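Local coordinates for protein TlmII (Streptoalloteichus hindustanus, PDB 4HVM) that takes part in tallysomycin biosynthesis, probably as a condensation-family protein that binds phosphopantetheine-carried intermediates of nonribosomal peptide assembly, at residues 14-17 with 18-22; 22-25 with 26-30; 145-148 with 149-152; 352-355 with 356-359. All coordinates share one frame; numbering follows the deposited sequence.

Interaction 1: 14-17 with 18-22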
loop_
_atom_site.group_PDB
_atom_site.type_symbol
_atom_site.label_atom_id
_atom_site.label_comp_id
_atom_site.label_asym_id
_atom_site.label_seq_id
_atom_site.Cartn_x
_atom_site.Cartn_y
_atom_site.Cartn_z
ATOM N N ARG A 14 15.785 -15.026 -13.140
ATOM C CA ARG A 14 15.041 -15.689 -12.078
ATOM C C ARG A 14 13.538 -15.592 -12.334
ATOM O O ARG A 14 13.052 -14.598 -12.873
ATOM C CB ARG A 14 15.398 -15.082 -10.719
ATOM C CG ARG A 14 14.884 -15.871 -9.526
ATOM C CD ARG A 14 15.394 -15.295 -8.214
ATOM N NE ARG A 14 15.069 -16.157 -7.082
ATOM C CZ ARG A 14 15.829 -17.167 -6.669
ATOM N NH1 ARG A 14 15.456 -17.900 -5.629
ATOM N NH2 ARG A 14 16.962 -17.447 -7.299
ATOM N N ARG A 15 12.807 -16.633 -11.953
ATOM C CA ARG A 15 11.361 -16.644 -12.115
ATOM C C ARG A 15 10.726 -15.630 -11.171
ATOM O O ARG A 15 11.221 -15.399 -10.069
ATOM C CB ARG A 15 10.808 -18.041 -11.838
ATOM C CG ARG A 15 9.399 -18.281 -12.356
ATOM C CD ARG A 15 9.365 -18.280 -13.877
ATOM N NE ARG A 15 8.151 -18.900 -14.401
ATOM C CZ ARG A 15 7.022 -18.246 -14.652
ATOM N NH1 ARG A 15 6.941 -16.940 -14.428
ATOM N NH2 ARG A 15 5.970 -18.899 -15.129
ATOM N N ALA A 16 9.628 -15.022 -11.608
ATOM C CA ALA A 16 8.931 -14.030 -10.799
ATOM C C ALA A 16 8.087 -14.703 -9.727
ATOM O O ALA A 16 7.584 -15.810 -9.927
ATOM C CB ALA A 16 8.066 -13.143 -11.672
ATOM N N SER A 17 7.921 -14.026 -8.595
ATOM C CA SER A 17 7.137 -14.561 -7.484
ATOM C C SER A 17 5.636 -14.509 -7.769
ATOM O O SER A 17 5.204 -13.936 -8.768
ATOM C CB SER A 17 7.457 -13.817 -6.184
ATOM O OG SER A 17 7.022 -12.469 -6.238
ATOM N N PHE A 18 4.844 -15.099 -6.879
ATOM C CA PHE A 18 3.401 -15.206 -7.087
ATOM C C PHE A 18 2.661 -13.869 -6.963
ATOM O O PHE A 18 1.620 -13.667 -7.592
ATOM C CB PHE A 18 2.804 -16.248 -6.139
ATOM C CG PHE A 18 2.654 -15.773 -4.723
ATOM C CD1 PHE A 18 3.754 -15.644 -3.887
ATOM C CD2 PHE A 18 1.401 -15.470 -4.222
ATOM C CE1 PHE A 18 3.598 -15.210 -2.575
ATOM C CE2 PHE A 18 1.239 -15.040 -2.921
ATOM C CZ PHE A 18 2.336 -14.909 -2.095
ATOM N N LEU A 19 3.199 -12.962 -6.156
ATOM C CA LEU A 19 2.619 -11.630 -6.015
ATOM C C LEU A 19 2.998 -10.752 -7.200
ATOM O O LEU A 19 2.243 -9.863 -7.593
ATOM C CB LEU A 19 3.070 -10.975 -4.707
ATOM C CG LEU A 19 2.469 -11.569 -3.428
ATOM C CD1 LEU A 19 3.047 -10.898 -2.193
ATOM C CD2 LEU A 19 0.945 -11.479 -3.438
ATOM N N GLN A 20 4.178 -11.004 -7.760
ATOM C CA GLN A 20 4.621 -10.307 -8.962
ATOM C C GLN A 20 3.824 -10.777 -10.173
ATOM O O GLN A 20 3.385 -9.968 -10.988
ATOM C CB GLN A 20 6.116 -10.529 -9.196
ATOM C CG GLN A 20 7.005 -9.796 -8.212
ATOM C CD GLN A 20 8.466 -10.117 -8.410
ATOM O OE1 GLN A 20 8.829 -11.259 -8.687
ATOM N NE2 GLN A 20 9.316 -9.108 -8.272
ATOM N N ARG A 21 3.645 -12.090 -10.283
ATOM C CA ARG A 21 2.822 -12.673 -11.337
ATOM C C ARG A 21 1.387 -12.154 -11.261
ATOM O O ARG A 21 0.785 -11.811 -12.278
ATOM C CB ARG A 21 2.828 -14.202 -11.237
ATOM C CG ARG A 21 3.810 -14.892 -12.178
ATOM C CD ARG A 21 3.806 -16.411 -12.002
ATOM N NE ARG A 21 4.680 -16.841 -10.912
ATOM C CZ ARG A 21 4.265 -17.440 -9.798
ATOM N NH1 ARG A 21 2.978 -17.697 -9.616
ATOM N NH2 ARG A 21 5.144 -17.791 -8.867
ATOM N N GLY A 22 0.853 -12.096 -10.045
ATOM C CA GLY A 22 -0.509 -11.644 -9.825
ATOM C C GLY A 22 -0.745 -10.196 -10.209
ATOM O O GLY A 22 -1.697 -9.890 -10.926
#
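S17 and Q20 meet where strand 13-15 gives way to helix 18-27, and they form one half of a capping box: the side chain three residues into the helix accepts from the backbone of the N-cap residue. Q20 OE1 takes the S17 N hydrogen at 2.9 Å, in the carbonyl plane and on a lone pair. The hydroxyl S17 OG gives the same oxygen a second, weak bond. Glutamine suits this place because its amide has two different ends: while OE1 holds the cap, NE2 donates to M143 O. Its CG stands anti to the carbonyl carbon (chi1 -72°) and the chain runs on extended, which carries the amide back beside S17.

Backbone bonding starts the helix in the regular way, R21 N donating to S17 O at 2.9 Å.

Side-chain bonds to backbone oxygen gather on R21. Its chain, bent at chi3, folds back over the start of the helix, laying one guanidinium face over S17 O and the CA of F18. From there R21 NE reaches A16 O at 3.2 Å, above the carbonyl plane rather than on a lone pair, and NH2 adds a weak bond to the same oxygen. R15, poorly ordered, passes at about a right angle, bringing NH1 within 4.2 Å of the like-charged R21 NE; this NH1 is held on L76 O, and the guanidinium makes a cation-pi contact with W77.

Apolar packing is modest: F18 turns off to H180 and Y332, while small A16 leaves room for the amide, its methyl CB lying 3.6 Å from Q20 OE1.

Interaction 2: 22-25 with 26-30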
loop_
_atom_site.group_PDB
_atom_site.type_symbol
_atom_site.label_atom_id
_atom_site.label_comp_id
_atom_site.label_asym_id
_atom_site.label_seq_id
_atom_site.Cartn_x
_atom_site.Cartn_y
_atom_site.Cartn_z
ATOM N N GLY A 22 0.853 -12.096 -10.045
ATOM C CA GLY A 22 -0.509 -11.644 -9.825
ATOM C C GLY A 22 -0.745 -10.196 -10.209
ATOM O O GLY A 22 -1.697 -9.890 -10.926
ATOM N N ALA A 23 0.117 -9.304 -9.733
ATOM C CA ALA A 23 -0.006 -7.882 -10.037
ATOM C C ALA A 23 0.181 -7.612 -11.527
ATOM O O ALA A 23 -0.438 -6.708 -12.087
ATOM C CB ALA A 23 0.997 -7.084 -9.227
ATOM N N TRP A 24 1.036 -8.406 -12.163
ATOM C CA TRP A 24 1.334 -8.240 -13.581
ATOM C C TRP A 24 0.115 -8.526 -14.453
ATOM O O TRP A 24 0.042 -8.068 -15.592
ATOM C CB TRP A 24 2.506 -9.137 -13.988
ATOM C CG TRP A 24 2.950 -8.968 -15.412
ATOM C CD1 TRP A 24 2.944 -9.920 -16.392
ATOM C CD2 TRP A 24 3.467 -7.776 -16.015
ATOM N NE1 TRP A 24 3.426 -9.395 -17.566
ATOM C CE2 TRP A 24 3.754 -8.080 -17.362
ATOM C CE3 TRP A 24 3.714 -6.482 -15.547
ATOM C CZ2 TRP A 24 4.274 -7.135 -18.245
ATOM C CZ3 TRP A 24 4.230 -5.546 -16.425
ATOM C CH2 TRP A 24 4.505 -5.877 -17.759
ATOM N N ARG A 25 -0.840 -9.278 -13.914
ATOM C CA ARG A 25 -2.050 -9.615 -14.657
ATOM C C ARG A 25 -2.901 -8.389 -14.975
ATOM O O ARG A 25 -3.519 -8.319 -16.037
ATOM C CB ARG A 25 -2.881 -10.661 -13.908
ATOM C CG ARG A 25 -2.284 -12.058 -13.937
ATOM C CD ARG A 25 -3.226 -13.092 -13.331
ATOM N NE ARG A 25 -2.716 -14.455 -13.489
ATOM C CZ ARG A 25 -1.997 -15.104 -12.576
ATOM N NH1 ARG A 25 -1.703 -14.525 -11.420
ATOM N NH2 ARG A 25 -1.574 -16.338 -12.816
ATOM N N TRP A 26 -2.922 -7.422 -14.062
ATOM C CA TRP A 26 -3.704 -6.205 -14.264
ATOM C C TRP A 26 -2.833 -4.999 -14.619
ATOM O O TRP A 26 -3.289 -4.078 -15.294
ATOM C CB TRP A 26 -4.567 -5.899 -13.033
ATOM C CG TRP A 26 -3.797 -5.400 -11.844
ATOM C CD1 TRP A 26 -3.145 -6.157 -10.912
ATOM C CD2 TRP A 26 -3.610 -4.036 -11.452
ATOM N NE1 TRP A 26 -2.556 -5.347 -9.970
ATOM C CE2 TRP A 26 -2.828 -4.040 -10.279
ATOM C CE3 TRP A 26 -4.024 -2.810 -11.981
ATOM C CZ2 TRP A 26 -2.454 -2.863 -9.626
ATOM C CZ3 TRP A 26 -3.650 -1.646 -11.334
ATOM C CH2 TRP A 26 -2.876 -1.681 -10.169
ATOM N N LEU A 27 -1.581 -5.011 -14.169
ATOM C CA LEU A 27 -0.665 -3.896 -14.409
ATOM C C LEU A 27 -0.175 -3.815 -15.848
ATOM O O LEU A 27 0.264 -2.758 -16.299
ATOM C CB LEU A 27 0.539 -3.976 -13.472
ATOM C CG LEU A 27 0.321 -3.415 -12.071
ATOM C CD1 LEU A 27 1.554 -3.610 -11.205
ATOM C CD2 LEU A 27 -0.049 -1.947 -12.159
ATOM N N ARG A 28 -0.240 -4.935 -16.560
ATOM C CA ARG A 28 0.281 -5.010 -17.921
ATOM C C ARG A 28 -0.497 -4.127 -18.900
ATOM O O ARG A 28 0.081 -3.543 -19.820
ATOM C CB ARG A 28 0.295 -6.462 -18.406
ATOM C CG ARG A 28 0.923 -6.663 -19.772
ATOM C CD ARG A 28 1.011 -8.142 -20.110
ATOM N NE ARG A 28 -0.241 -8.833 -19.818
ATOM C CZ ARG A 28 -1.294 -8.846 -20.629
ATOM N NH1 ARG A 28 -1.249 -8.204 -21.789
ATOM N NH2 ARG A 28 -2.394 -9.500 -20.279
ATOM N N GLU A 29 -1.806 -4.027 -18.694
ATOM C CA GLU A 29 -2.658 -3.245 -19.587
ATOM C C GLU A 29 -3.055 -1.895 -18.994
ATOM O O GLU A 29 -3.707 -1.085 -19.652
ATOM C CB GLU A 29 -3.901 -4.045 -19.980
ATOM C CG GLU A 29 -3.640 -5.117 -21.029
ATOM C CD GLU A 29 -4.817 -6.058 -21.210
ATOM O OE1 GLU A 29 -5.121 -6.409 -22.370
ATOM O OE2 GLU A 29 -5.429 -6.451 -20.193
ATOM N N ALA A 30 -2.660 -1.661 -17.747
ATOM C CA ALA A 30 -2.896 -0.382 -17.097
ATOM C C ALA A 30 -1.762 0.571 -17.454
ATOM O O ALA A 30 -0.680 0.122 -17.837
ATOM C CB ALA A 30 -2.980 -0.569 -15.592
#
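A23 and L27 are joined by a regular helical bond, L27 N to A23 O at 2.9 Å, in the last turns of helix 18-27. The same oxygen also accepts from W26 N at 3.3 Å, a donor standing well above the carbonyl plane, and R28 N reaches W24 O at 3.3 Å in a similarly bent bond.

Among the side chains, R28 lies across the indole of W24 at about a right angle. Its CB stands over the centre of the six-membered ring, 4.0 Å from the centroid, in a CH-pi contact, and CG and CD continue along CZ2 and NE1. W24 CG, anti to the backbone N (chi1 -176°), brings the flat ring back under that aliphatic chain. A leucine in its place would probably leave the R28 methylenes without the broad face they lie on, freeing that chain to swing. On another side of the helix, L27 CD1 touches A23 CB at 4.0 Å; a branched apolar residue suits this buried position, whereas W26, its ring facing A23 O, is exposed.

W24 and R28 both rest on D72 of strand 68-72, L27 packs on A35 and Q142, and R25 makes a long, weak ion pair with D340 of helix 335-344.

Interaction 3: 145-148 with 149-152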
loop_
_atom_site.group_PDB
_atom_site.type_symbol
_atom_site.label_atom_id
_atom_site.label_comp_id
_atom_site.label_asym_id
_atom_site.label_seq_id
_atom_site.Cartn_x
_atom_site.Cartn_y
_atom_site.Cartn_z
ATOM N N LEU A 145 8.932 -3.043 -4.741
ATOM C CA LEU A 145 8.840 -2.580 -3.362
ATOM C C LEU A 145 7.391 -2.362 -2.940
ATOM O O LEU A 145 6.649 -1.638 -3.603
ATOM C CB LEU A 145 9.618 -1.273 -3.197
ATOM C CG LEU A 145 11.074 -1.273 -3.663
ATOM C CD1 LEU A 145 11.707 0.091 -3.441
ATOM C CD2 LEU A 145 11.865 -2.353 -2.951
ATOM N N ASP A 146 6.990 -2.991 -1.838
ATOM C CA ASP A 146 5.684 -2.725 -1.251
ATOM C C ASP A 146 5.778 -1.544 -0.284
ATOM O O ASP A 146 6.815 -0.880 -0.212
ATOM C CB ASP A 146 5.115 -3.971 -0.560
ATOM C CG ASP A 146 6.075 -4.587 0.446
ATOM O OD1 ASP A 146 7.060 -3.928 0.841
ATOM O OD2 ASP A 146 5.832 -5.745 0.852
ATOM N N ALA A 147 4.702 -1.289 0.454
ATOM C CA ALA A 147 4.636 -0.145 1.362
ATOM C C ALA A 147 5.785 -0.096 2.368
ATOM O O ALA A 147 6.403 0.951 2.568
ATOM C CB ALA A 147 3.293 -0.130 2.087
ATOM N N ARG A 148 6.066 -1.236 2.991
ATOM C CA ARG A 148 7.103 -1.322 4.011
ATOM C C ARG A 148 8.504 -1.226 3.416
ATOM O O ARG A 148 9.387 -0.589 3.994
ATOM C CB ARG A 148 6.955 -2.618 4.812
ATOM C CG ARG A 148 7.977 -2.791 5.928
ATOM C CD ARG A 148 7.690 -4.037 6.748
ATOM N NE ARG A 148 8.650 -4.226 7.832
ATOM C CZ ARG A 148 8.577 -5.199 8.734
ATOM N NH1 ARG A 148 7.583 -6.077 8.687
ATOM N NH2 ARG A 148 9.495 -5.295 9.686
ATOM N N SER A 149 8.705 -1.856 2.262
ATOM C CA SER A 149 10.024 -1.911 1.633
ATOM C C SER A 149 10.541 -0.540 1.204
ATOM O O SER A 149 11.751 -0.314 1.165
ATOM C CB SER A 149 10.012 -2.864 0.434
ATOM O OG SER A 149 9.768 -4.201 0.851
ATOM N N ARG A 150 9.626 0.371 0.885
ATOM C CA ARG A 150 10.011 1.717 0.472
ATOM C C ARG A 150 10.758 2.437 1.588
ATOM O O ARG A 150 11.773 3.085 1.348
ATOM C CB ARG A 150 8.791 2.534 0.041
ATOM C CG ARG A 150 8.010 1.937 -1.116
ATOM C CD ARG A 150 6.960 2.914 -1.626
ATOM N NE ARG A 150 5.809 2.228 -2.203
ATOM C CZ ARG A 150 4.640 2.079 -1.587
ATOM N NH1 ARG A 150 4.455 2.583 -0.375
ATOM N NH2 ARG A 150 3.653 1.432 -2.190
ATOM N N TYR A 151 10.257 2.313 2.811
ATOM C CA TYR A 151 10.901 2.944 3.954
ATOM C C TYR A 151 12.125 2.162 4.427
ATOM O O TYR A 151 13.035 2.726 5.038
ATOM C CB TYR A 151 9.903 3.131 5.093
ATOM C CG TYR A 151 8.936 4.264 4.861
ATOM C CD1 TYR A 151 9.385 5.574 4.802
ATOM C CD2 TYR A 151 7.576 4.032 4.711
ATOM C CE1 TYR A 151 8.513 6.619 4.593
ATOM C CE2 TYR A 151 6.692 5.075 4.504
ATOM C CZ TYR A 151 7.167 6.367 4.447
ATOM O OH TYR A 151 6.295 7.409 4.240
HETATM N N MSE A 152 12.142 0.861 4.149
HETATM C CA MSE A 152 13.315 0.041 4.434
HETATM C C MSE A 152 14.484 0.543 3.599
HETATM O O MSE A 152 15.586 0.758 4.110
HETATM C CB MSE A 152 13.045 -1.434 4.121
HETATM C CG MSE A 152 11.992 -2.082 5.004
HETATM SE SE MSE A 152 11.870 -4.012 4.746
HETATM C CE MSE A 152 13.562 -4.496 5.573
#
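D146 turns its CG between its backbone N and carbonyl carbon (chi1 53°), and S149 sets its OG anti to its own carbonyl carbon (chi1 -65°); together these rotations bring the carboxylate oxygen OD1 and the hydroxyl together at the start of helix 147-161. D146 is the N-cap. Its OD1 accepts from S149 N at 3.0 Å with an N-H...O angle of 152°, and lies 2.7 Å from S149 OG. Serine, small and polar, fits close by. Aspartate suits the place because one oxygen can cap the helix while the other works outward: OD2 forms a salt bridge with R284 and accepts from L296 N and T297 OG1, while G294 N binds S149 OG.

R150 N donates to D146 O at 3.3 Å, and M152 N to R148 O at 3.1 Å, carrying the helix onward. R150 runs extended from CG to NE, then lays one face of its guanidinium over A147 CA, NH1 being the nearest atom; alanine offers little bulk to block it. The R150 side chain also lies about 4 Å from a bound sulfate, an ion probably brought by the crystallisation liquor. On the buried side L145 CD2 packs on S149 CB at 3.9 Å. R148, salt-bridged to D285, and the selenomethionine M152 cross at a slant, R148 CG 4.2 Å from M152 CG.

By position, D146 is the aspartate of the condensation-family HHxxxDG motif, here HQxxxDA with Q142 replacing the second histidine; as in relatives, its pairing with an arginine is consistent with a structural role.

Interaction 4: 352-355 with 356-359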
loop_
_atom_site.group_PDB
_atom_site.type_symbol
_atom_site.label_atom_id
_atom_site.label_comp_id
_atom_site.label_asym_id
_atom_site.label_seq_id
_atom_site.Cartn_x
_atom_site.Cartn_y
_atom_site.Cartn_z
ATOM N N ARG A 352 -14.026 -4.595 -13.757
ATOM C CA ARG A 352 -14.741 -4.358 -12.503
ATOM C C ARG A 352 -14.651 -5.566 -11.567
ATOM O O ARG A 352 -15.671 -6.142 -11.188
ATOM C CB ARG A 352 -16.213 -4.054 -12.784
ATOM C CG ARG A 352 -16.452 -2.906 -13.744
ATOM C CD ARG A 352 -16.284 -1.559 -13.062
ATOM N NE ARG A 352 -16.679 -0.465 -13.944
ATOM C CZ ARG A 352 -15.859 0.139 -14.799
ATOM N NH1 ARG A 352 -14.590 -0.240 -14.889
ATOM N NH2 ARG A 352 -16.309 1.124 -15.566
ATOM N N VAL A 353 -13.431 -5.940 -11.187
ATOM C CA VAL A 353 -13.206 -7.149 -10.393
ATOM C C VAL A 353 -13.474 -6.958 -8.901
ATOM O O VAL A 353 -13.578 -7.933 -8.155
ATOM C CB VAL A 353 -11.776 -7.693 -10.582
ATOM C CG1 VAL A 353 -11.555 -8.126 -12.021
ATOM C CG2 VAL A 353 -10.749 -6.646 -10.169
ATOM N N ALA A 354 -13.581 -5.706 -8.469
ATOM C CA ALA A 354 -13.778 -5.406 -7.053
ATOM C C ALA A 354 -15.182 -4.888 -6.759
ATOM O O ALA A 354 -15.431 -4.329 -5.693
ATOM C CB ALA A 354 -12.734 -4.404 -6.575
ATOM N N ALA A 355 -16.099 -5.084 -7.702
ATOM C CA ALA A 355 -17.464 -4.580 -7.572
ATOM C C ALA A 355 -18.192 -5.153 -6.359
ATOM O O ALA A 355 -19.070 -4.504 -5.790
ATOM C CB ALA A 355 -18.250 -4.862 -8.839
ATOM N N ARG A 356 -17.822 -6.369 -5.968
ATOM C CA ARG A 356 -18.487 -7.058 -4.864
ATOM C C ARG A 356 -17.767 -6.838 -3.536
ATOM O O ARG A 356 -18.222 -7.297 -2.489
ATOM C CB ARG A 356 -18.608 -8.553 -5.161
ATOM C CG ARG A 356 -19.305 -8.865 -6.478
ATOM C CD ARG A 356 -20.801 -8.572 -6.432
ATOM N NE ARG A 356 -21.566 -9.762 -6.065
ATOM C CZ ARG A 356 -22.062 -10.638 -6.934
ATOM N NH1 ARG A 356 -21.895 -10.463 -8.239
ATOM N NH2 ARG A 356 -22.736 -11.693 -6.495
ATOM N N TRP A 357 -16.635 -6.145 -3.592
ATOM C CA TRP A 357 -15.942 -5.692 -2.388
ATOM C C TRP A 357 -15.368 -4.296 -2.621
ATOM O O TRP A 357 -14.165 -4.074 -2.502
ATOM C CB TRP A 357 -14.851 -6.683 -1.950
ATOM C CG TRP A 357 -13.913 -7.141 -3.038
ATOM C CD1 TRP A 357 -12.829 -6.468 -3.526
ATOM C CD2 TRP A 357 -13.961 -8.385 -3.748
ATOM N NE1 TRP A 357 -12.211 -7.207 -4.504
ATOM C CE2 TRP A 357 -12.886 -8.388 -4.659
ATOM C CE3 TRP A 357 -14.813 -9.492 -3.707
ATOM C CZ2 TRP A 357 -12.641 -9.457 -5.521
ATOM C CZ3 TRP A 357 -14.568 -10.552 -4.563
ATOM C CH2 TRP A 357 -13.492 -10.526 -5.457
ATOM N N ASP A 358 -16.258 -3.358 -2.936
ATOM C CA ASP A 358 -15.871 -2.034 -3.424
ATOM C C ASP A 358 -15.480 -1.027 -2.341
ATOM O O ASP A 358 -15.522 0.183 -2.566
ATOM C CB ASP A 358 -16.984 -1.449 -4.300
ATOM C CG ASP A 358 -18.288 -1.290 -3.548
ATOM O OD1 ASP A 358 -18.412 -1.894 -2.463
ATOM O OD2 ASP A 358 -19.185 -0.569 -4.036
ATOM N N VAL A 359 -15.099 -1.523 -1.171
ATOM C CA VAL A 359 -14.569 -0.658 -0.126
ATOM C C VAL A 359 -13.150 -1.082 0.225
ATOM O O VAL A 359 -12.921 -2.206 0.672
ATOM C CB VAL A 359 -15.436 -0.696 1.143
ATOM C CG1 VAL A 359 -14.836 0.198 2.215
ATOM C CG2 VAL A 359 -16.863 -0.275 0.822
HETATM O O HOH W 1 -15.689 -8.057 -6.501
#
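W357 lays one face of its indole over A354, with A354 CA 3.9 Å from the centroid of the five-membered ring in a CH-pi contact, 26° off the ring normal. The methyl A354 CB comes alongside, 3.7 Å from W357 CD1. Alanine suits the spot, since its small side chain lets the ring come down close on the backbone. The tryptophan is brought there by chi1 of 49°, which places CG between the backbone N and the carbonyl carbon.

The ring lies over V353 O and A354 of a type I beta turn, R352 to A355, in the loop between helix 335-344 and strand 359-361. W357 N donates to A354 O at 3.0 Å from well above the carbonyl plane. A water over the centre of the same ring face gives its hydrogen to V353 O at 2.7 Å and accepts from R356 N at 2.8 Å, linking the turn to the residues after it.

Were W357 replaced by a leucine, A354 and this water would probably lose the ring that covers them, and Y335 OH its bond with the indole NE1. R356, bent at chi2 and chi3, turns away from the turn and donates through NH2 to L202 O, while the carboxylate of D358 forms a salt bridge with R205.

How the interactions relate
Interactions 1 and 2 share helix 18-27 and G22: the first lies at its N-terminal start, the second along its last turns. Interaction 1 is the most buried and is governed by polar capping, while interaction 2, more exposed, rests on an aromatic face against an arginine chain. Interaction 3 lies nearest the chain's centre, about 9 Å away, and again caps a helix, but with a carboxylate that also carries a salt bridge. Interaction 4 holds no helix; there a tryptophan and a water lie against a type I turn in a loop. No two of interactions 1, 3 and 4 touch, and the centres of 3 and 4 are about 26 Å apart.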